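Local atomic coordinates of type I polyketide synthase PikAII (Streptomyces venezuelae, PDB entry 3QP9), a protein that works in modular polyketide synthesis through a C2-type ketoreductase domain, which probably acts in epimerization rather than in ketone reduction. Residues Ser401-Ile406 and Ala485-Asp490; Ser442-Ser447 and Thr470-Leu475. One frame throughout, in Å; residues are numbered along the deposited sequence.

Contact 1 (Ser401-Ile406 and Ala485-Asp490)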
ATOM      1  N   SER A 401      -1.172  -8.579  -2.556  1.00 30.45           N
ATOM      2  CA  SER A 401      -1.087  -7.579  -1.540  1.00 30.51           C
ATOM      3  C   SER A 401      -2.013  -8.011  -0.393  1.00 28.69           C
ATOM      4  O   SER A 401      -2.397  -9.195  -0.272  1.00 27.70           O
ATOM      5  CB  SER A 401      -1.493  -6.239  -2.192  1.00 30.28           C
ATOM      6  OG  SER A 401      -1.679  -5.146  -1.294  1.00 32.82           O
ATOM      7  N   SER A 402      -2.427  -7.065   0.431  1.00 29.20           N
ATOM      8  CA  SER A 402      -3.059  -7.416   1.717  1.00 26.61           C
ATOM      9  C   SER A 402      -4.025  -6.321   2.119  1.00 26.76           C
ATOM     10  O   SER A 402      -3.759  -5.156   1.874  1.00 25.35           O
ATOM     11  CB  SER A 402      -1.974  -7.548   2.780  1.00 29.00           C
ATOM     12  OG  SER A 402      -2.514  -7.393   4.069  1.00 27.95           O
ATOM     13  N   VAL A 403      -5.106  -6.704   2.777  1.00 26.60           N
ATOM     14  CA  VAL A 403      -5.996  -5.745   3.383  1.00 29.01           C
ATOM     15  C   VAL A 403      -5.250  -4.756   4.368  1.00 30.41           C
ATOM     16  O   VAL A 403      -5.833  -3.734   4.724  1.00 29.73           O
ATOM     17  CB  VAL A 403      -7.217  -6.415   4.100  1.00 30.55           C
ATOM     18  CG1 VAL A 403      -8.126  -7.216   3.101  1.00 31.30           C
ATOM     19  CG2 VAL A 403      -6.773  -7.370   5.283  1.00 26.40           C
ATOM     20  N   ALA A 404      -3.994  -5.045   4.754  1.00 28.17           N
ATOM     21  CA  ALA A 404      -3.204  -4.127   5.668  1.00 28.38           C
ATOM     22  C   ALA A 404      -2.920  -2.838   4.881  1.00 28.01           C
ATOM     23  O   ALA A 404      -2.941  -1.742   5.439  1.00 26.86           O
ATOM     24  CB  ALA A 404      -1.889  -4.772   6.118  1.00 29.75           C
ATOM     25  N   ALA A 405      -2.834  -2.964   3.567  1.00 26.66           N
ATOM     26  CA  ALA A 405      -2.604  -1.815   2.747  1.00 27.47           C
ATOM     27  C   ALA A 405      -3.883  -1.060   2.357  1.00 27.70           C
ATOM     28  O   ALA A 405      -3.815   0.050   1.773  1.00 27.94           O
ATOM     29  CB  ALA A 405      -1.842  -2.272   1.450  1.00 25.25           C
ATOM     30  N   ILE A 406      -5.028  -1.684   2.579  1.00 27.01           N
ATOM     31  CA  ILE A 406      -6.325  -1.124   2.159  1.00 27.51           C
ATOM     32  C   ILE A 406      -6.939  -0.305   3.305  1.00 28.96           C
ATOM     33  O   ILE A 406      -7.144   0.897   3.176  1.00 28.51           O
ATOM     34  CB  ILE A 406      -7.273  -2.221   1.791  1.00 26.14           C
ATOM     35  CG1 ILE A 406      -6.715  -2.983   0.539  1.00 26.85           C
ATOM     36  CG2 ILE A 406      -8.704  -1.616   1.457  1.00 26.69           C
ATOM     37  CD1 ILE A 406      -6.437  -2.114  -0.727  1.00 24.84           C
ATOM     38  N   ALA A 485      -7.121  -3.496  -9.618  1.00 28.73           N
ATOM     39  CA  ALA A 485      -6.894  -3.308  -8.183  1.00 31.19           C
ATOM     40  C   ALA A 485      -8.239  -3.752  -7.598  1.00 31.84           C
ATOM     41  O   ALA A 485      -9.283  -3.174  -7.947  1.00 33.94           O
ATOM     42  CB  ALA A 485      -6.578  -1.847  -7.889  1.00 31.18           C
ATOM     43  N   VAL A 486      -8.257  -4.836  -6.825  1.00 29.03           N
ATOM     44  CA  VAL A 486      -9.492  -5.286  -6.182  1.00 25.44           C
ATOM     45  C   VAL A 486      -9.103  -5.811  -4.770  1.00 25.72           C
ATOM     46  O   VAL A 486      -7.995  -6.235  -4.573  1.00 25.41           O
ATOM     47  CB  VAL A 486     -10.140  -6.369  -7.016  1.00 24.48           C
ATOM     48  CG1 VAL A 486      -9.228  -7.581  -7.138  1.00 27.26           C
ATOM     49  CG2 VAL A 486     -11.540  -6.741  -6.450  1.00 24.59           C
ATOM     50  N   THR A 487      -9.994  -5.739  -3.800  1.00 25.32           N
ATOM     51  CA  THR A 487      -9.776  -6.360  -2.462  1.00 24.53           C
ATOM     52  C   THR A 487     -10.671  -7.629  -2.374  1.00 25.51           C
ATOM     53  O   THR A 487     -11.854  -7.556  -2.603  1.00 25.16           O
ATOM     54  CB  THR A 487     -10.200  -5.415  -1.360  1.00 24.60           C
ATOM     55  OG1 THR A 487      -9.338  -4.316  -1.431  1.00 26.10           O
ATOM     56  CG2 THR A 487     -10.131  -6.054   0.076  1.00 26.29           C
ATOM     57  N   ILE A 488     -10.106  -8.756  -1.926  1.00 25.16           N
ATOM     58  CA  ILE A 488     -10.907  -9.951  -1.778  1.00 24.31           C
ATOM     59  C   ILE A 488     -10.812 -10.291  -0.288  1.00 25.05           C
ATOM     60  O   ILE A 488      -9.770 -10.668   0.182  1.00 25.01           O
ATOM     61  CB  ILE A 488     -10.330 -11.036  -2.593  1.00 23.86           C
ATOM     62  CG1 ILE A 488     -10.361 -10.558  -4.072  1.00 25.15           C
ATOM     63  CG2 ILE A 488     -11.264 -12.362  -2.457  1.00 25.35           C
ATOM     64  CD1 ILE A 488      -9.901 -11.618  -5.018  1.00 33.35           C
ATOM     65  N   ALA A 489     -11.932 -10.237   0.400  1.00 25.06           N
ATOM     66  CA  ALA A 489     -11.928 -10.467   1.828  1.00 26.39           C
ATOM     67  C   ALA A 489     -13.332 -10.929   2.302  1.00 26.68           C
ATOM     68  O   ALA A 489     -14.350 -10.541   1.714  1.00 26.43           O
ATOM     69  CB  ALA A 489     -11.470  -9.164   2.522  1.00 26.46           C
ATOM     70  N   ASP A 490     -13.378 -11.839   3.279  1.00 26.99           N
ATOM     71  CA  ASP A 490     -14.624 -12.360   3.807  1.00 28.62           C
ATOM     72  C   ASP A 490     -14.764 -11.651   5.141  1.00 29.69           C
ATOM     73  O   ASP A 490     -14.069 -12.014   6.101  1.00 28.37           O
ATOM     74  CB  ASP A 490     -14.513 -13.914   3.986  1.00 28.43           C
ATOM     75  CG  ASP A 490     -15.832 -14.534   4.468  1.00 33.25           C
ATOM     76  OD1 ASP A 490     -16.752 -13.760   4.817  1.00 37.63           O
ATOM     77  OD2 ASP A 490     -15.980 -15.774   4.481  1.00 38.31           O
TER
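Val403 and Thr487 bring the two backbones to within 7.0 Å, CA to CA, a spacing too wide for direct strand pairing. Strand 435-441 lies between them: Ser401 and Val403 bond to it through their backbones on one side, and Val486 does so from the other. What crosses is therefore side chain alone. Thr487 meets two residues with its two branches. Its methyl faces Val403, CG2 to CG1 at 3.8 Å, the two side chains crossing at about a right angle. OG1 lies instead against Ile406, 3.5 Å from CG1 and 3.7 Å from CD1, as the side chains slide past each other in opposite directions. With chi1 at -65°, OG1 sits beside the backbone N and CG2 anti to it, which turns the two branches to different partners. Val403 CG1 serves twice, since it also packs on Ala489 CB at 3.9 Å. In the Rossmann fold of the ketoreductase this is the C-terminal edge of parallel strands, where 396-402 gives way to a turn and 485-488 runs out into loop. The turn begins as an ST turn: Ser402 OG accepts from Ala404 N at 2.9 Å, with a nearly straight N-H...O angle of 169°. Ala405 N then bonds to Ser402 O, also at 2.9 Å, so Ser402 accepts both bonds of the turn, beyond which Ile406 lies alongside Thr487. Beyond the pair, Ile406 also touches Ala440 and Ile32, Thr487 packs on Tyr30, and Arg231 NH1 donates a hydrogen bond to the carbonyl O of Ile406.

Contact 2 (Ser442-Ser447 and Thr470-Leu475)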
ATOM      1  N   SER A 442      -7.467 -10.712   2.353  1.00 27.77           N
ATOM      2  CA  SER A 442      -7.500 -10.974   3.747  1.00 29.02           C
ATOM      3  C   SER A 442      -6.821 -12.311   3.946  1.00 28.79           C
ATOM      4  O   SER A 442      -6.655 -13.045   2.993  1.00 28.88           O
ATOM      5  CB  SER A 442      -8.967 -10.952   4.284  1.00 25.64           C
ATOM      6  OG  SER A 442      -9.722 -11.985   3.743  1.00 31.44           O
ATOM      7  N   PRO A 443      -6.408 -12.646   5.193  1.00 30.28           N
ATOM      8  CA  PRO A 443      -5.637 -13.902   5.322  1.00 30.08           C
ATOM      9  C   PRO A 443      -6.332 -15.181   4.902  1.00 30.88           C
ATOM     10  O   PRO A 443      -7.501 -15.394   5.199  1.00 32.37           O
ATOM     11  CB  PRO A 443      -5.341 -13.960   6.856  1.00 30.93           C
ATOM     12  CG  PRO A 443      -5.200 -12.476   7.262  1.00 30.93           C
ATOM     13  CD  PRO A 443      -6.330 -11.820   6.401  1.00 29.78           C
ATOM     14  N   TRP A 444      -5.557 -16.086   4.313  1.00 31.78           N
ATOM     15  CA  TRP A 444      -6.025 -17.411   3.885  1.00 32.68           C
ATOM     16  C   TRP A 444      -5.914 -18.427   5.018  1.00 34.28           C
ATOM     17  O   TRP A 444      -4.979 -18.366   5.820  1.00 32.48           O
ATOM     18  CB  TRP A 444      -5.115 -17.900   2.808  1.00 29.78           C
ATOM     19  CG  TRP A 444      -5.277 -17.184   1.471  1.00 33.15           C
ATOM     20  CD1 TRP A 444      -5.586 -15.834   1.250  1.00 32.69           C
ATOM     21  CD2 TRP A 444      -5.050 -17.750   0.177  1.00 32.49           C
ATOM     22  NE1 TRP A 444      -5.580 -15.577  -0.105  1.00 30.57           N
ATOM     23  CE2 TRP A 444      -5.265 -16.719  -0.780  1.00 32.10           C
ATOM     24  CE3 TRP A 444      -4.692 -19.038  -0.269  1.00 33.44           C
ATOM     25  CZ2 TRP A 444      -5.132 -16.930  -2.172  1.00 34.53           C
ATOM     26  CZ3 TRP A 444      -4.578 -19.253  -1.656  1.00 33.75           C
ATOM     27  CH2 TRP A 444      -4.783 -18.198  -2.592  1.00 32.49           C
ATOM     28  N   GLU A 445      -6.857 -19.354   5.043  1.00 37.01           N
ATOM     29  CA  GLU A 445      -6.770 -20.526   5.935  1.00 39.86           C
ATOM     30  C   GLU A 445      -5.384 -21.119   5.944  1.00 42.00           C
ATOM     31  O   GLU A 445      -4.688 -21.162   4.912  1.00 42.54           O
ATOM     32  CB  GLU A 445      -7.739 -21.613   5.507  1.00 41.17           C
ATOM     33  CG  GLU A 445      -9.180 -21.375   5.866  1.00 42.87           C
ATOM     34  CD  GLU A 445     -10.083 -22.524   5.451  1.00 47.88           C
ATOM     35  OE1 GLU A 445     -11.256 -22.500   5.894  1.00 48.32           O
ATOM     36  OE2 GLU A 445      -9.660 -23.417   4.654  1.00 47.61           O
ATOM     37  N   GLY A 446      -5.001 -21.596   7.123  1.00 44.66           N
ATOM     38  CA  GLY A 446      -3.737 -22.252   7.289  1.00 48.18           C
ATOM     39  C   GLY A 446      -2.619 -21.254   7.536  1.00 49.46           C
ATOM     40  O   GLY A 446      -1.579 -21.642   8.066  1.00 50.05           O
ATOM     41  N   SER A 447      -2.795 -19.980   7.157  1.00 48.42           N
ATOM     42  CA  SER A 447      -1.669 -19.061   7.255  1.00 49.22           C
ATOM     43  C   SER A 447      -1.437 -18.630   8.702  1.00 49.90           C
ATOM     44  O   SER A 447      -2.359 -18.703   9.543  1.00 49.78           O
ATOM     45  CB  SER A 447      -1.819 -17.854   6.318  1.00 49.03           C
ATOM     46  OG  SER A 447      -2.699 -16.930   6.894  1.00 49.08           O
ATOM     47  N   THR A 470     -11.794 -21.429  -2.848  1.00 30.38           N
ATOM     48  CA  THR A 470     -12.649 -20.276  -3.026  1.00 30.03           C
ATOM     49  C   THR A 470     -11.871 -18.999  -3.373  1.00 29.85           C
ATOM     50  O   THR A 470     -12.261 -18.301  -4.316  1.00 28.99           O
ATOM     51  CB  THR A 470     -13.504 -20.056  -1.775  1.00 32.23           C
ATOM     52  OG1 THR A 470     -14.131 -21.302  -1.512  1.00 31.90           O
ATOM     53  CG2 THR A 470     -14.578 -19.019  -2.006  1.00 31.64           C
ATOM     54  N   ALA A 471     -10.775 -18.751  -2.663  1.00 28.31           N
ATOM     55  CA  ALA A 471      -9.928 -17.582  -2.904  1.00 29.10           C
ATOM     56  C   ALA A 471      -9.394 -17.649  -4.336  1.00 28.51           C
ATOM     57  O   ALA A 471      -9.347 -16.640  -5.053  1.00 28.56           O
ATOM     58  CB  ALA A 471      -8.753 -17.513  -1.875  1.00 28.43           C
ATOM     59  N   LEU A 472      -8.955 -18.828  -4.776  1.00 27.46           N
ATOM     60  CA  LEU A 472      -8.338 -18.875  -6.104  1.00 26.26           C
ATOM     61  C   LEU A 472      -9.415 -18.693  -7.155  1.00 26.06           C
ATOM     62  O   LEU A 472      -9.147 -18.154  -8.195  1.00 25.38           O
ATOM     63  CB  LEU A 472      -7.532 -20.167  -6.365  1.00 25.72           C
ATOM     64  CG  LEU A 472      -6.227 -20.208  -5.582  1.00 28.02           C
ATOM     65  CD1 LEU A 472      -5.614 -21.646  -5.476  1.00 30.27           C
ATOM     66  CD2 LEU A 472      -5.226 -19.201  -6.168  1.00 30.57           C
ATOM     67  N   THR A 473     -10.642 -19.150  -6.900  1.00 24.84           N
ATOM     68  CA  THR A 473     -11.725 -18.890  -7.850  1.00 26.67           C
ATOM     69  C   THR A 473     -12.003 -17.373  -7.886  1.00 25.82           C
ATOM     70  O   THR A 473     -12.222 -16.823  -8.938  1.00 24.25           O
ATOM     71  CB  THR A 473     -13.003 -19.719  -7.477  1.00 27.43           C
ATOM     72  OG1 THR A 473     -12.668 -21.096  -7.542  1.00 30.17           O
ATOM     73  CG2 THR A 473     -14.172 -19.455  -8.481  1.00 30.22           C
ATOM     74  N   ALA A 474     -11.947 -16.704  -6.729  1.00 25.85           N
ATOM     75  CA  ALA A 474     -12.173 -15.258  -6.698  1.00 25.75           C
ATOM     76  C   ALA A 474     -11.071 -14.558  -7.485  1.00 26.10           C
ATOM     77  O   ALA A 474     -11.326 -13.617  -8.225  1.00 26.30           O
ATOM     78  CB  ALA A 474     -12.215 -14.780  -5.259  1.00 25.24           C
ATOM     79  N   LEU A 475      -9.848 -15.084  -7.393  1.00 25.66           N
ATOM     80  CA  LEU A 475      -8.701 -14.499  -8.129  1.00 25.26           C
ATOM     81  C   LEU A 475      -8.949 -14.618  -9.626  1.00 26.81           C
ATOM     82  O   LEU A 475      -8.810 -13.654 -10.384  1.00 25.16           O
ATOM     83  CB  LEU A 475      -7.441 -15.272  -7.723  1.00 25.44           C
ATOM     84  CG  LEU A 475      -6.195 -14.792  -8.497  1.00 27.47           C
ATOM     85  CD1 LEU A 475      -5.803 -13.299  -8.294  1.00 26.98           C
ATOM     86  CD2 LEU A 475      -5.077 -15.751  -8.008  1.00 30.29           C
TER
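Trp444 lays one face of its indole over Ala471, where a loop following the Rossmann-fold strand 435-441 meets helix 468-481. The evidence for a CH-pi contact is direct: Ala471 CB stands 3.9 Å from the centroid of the six-membered ring and 22° off its normal. It is displaced toward the rim, nearest CZ2 and CE2, both 3.7 Å from Ala471 CB. Leu472, the next residue of the helix, comes to a different part of the same ring. Its CD2 lies near the ring plane at the edge, 3.7 Å from CH2, and the side chains of Trp444 and Leu472 cross at about a right angle. Face and edge are thus held by consecutive helical residues. Ser442 O also lies at the edge of the indole, in its plane. Trp444 CG is anti to the carbonyl carbon (chi1 -72°); the CA atoms of Trp444 and Ala471 remain 7.8 Å apart, a gap the long indole spans. In the next shell, Trp441 makes an edge-to-face contact with the indole, while Phe400 and Ala263 also touch it. Leu472 packs in addition on Glu266, Ala267 and Arg270, so it touches both helix 262-274 and the tryptophan. The backbone carrying the indole is shaped by a type II beta turn from Trp444 to Ser447, with Gly446 in the third position at a positive phi of 85°. Trp444 O takes two bonds from Ser447: its N donates at 3.0 Å, and its OG donates at 2.9 Å in the carbonyl plane.

In the fold
All four touching residues of contact 1 are buried, while in contact 2 the tryptophan is partly exposed. Contact 1 also lies nearer the middle of the chain, its centre about 10 Å from the chain centre against about 19 Å for contact 2. Contact 1 joins the turn after one strand to the end of another and the loop beyond it; contact 2 joins a loop to a helix. Aliphatic groups and a threonine oxygen make the first, whereas an aromatic ring dominates the second. Strand 435-441 separates the strands of contact 1 and leads into 442-447. There Ser442 N probably bonds to Ile488 O, 3.2 Å away, and helix 468-481 is followed in the chain by strand 485-488.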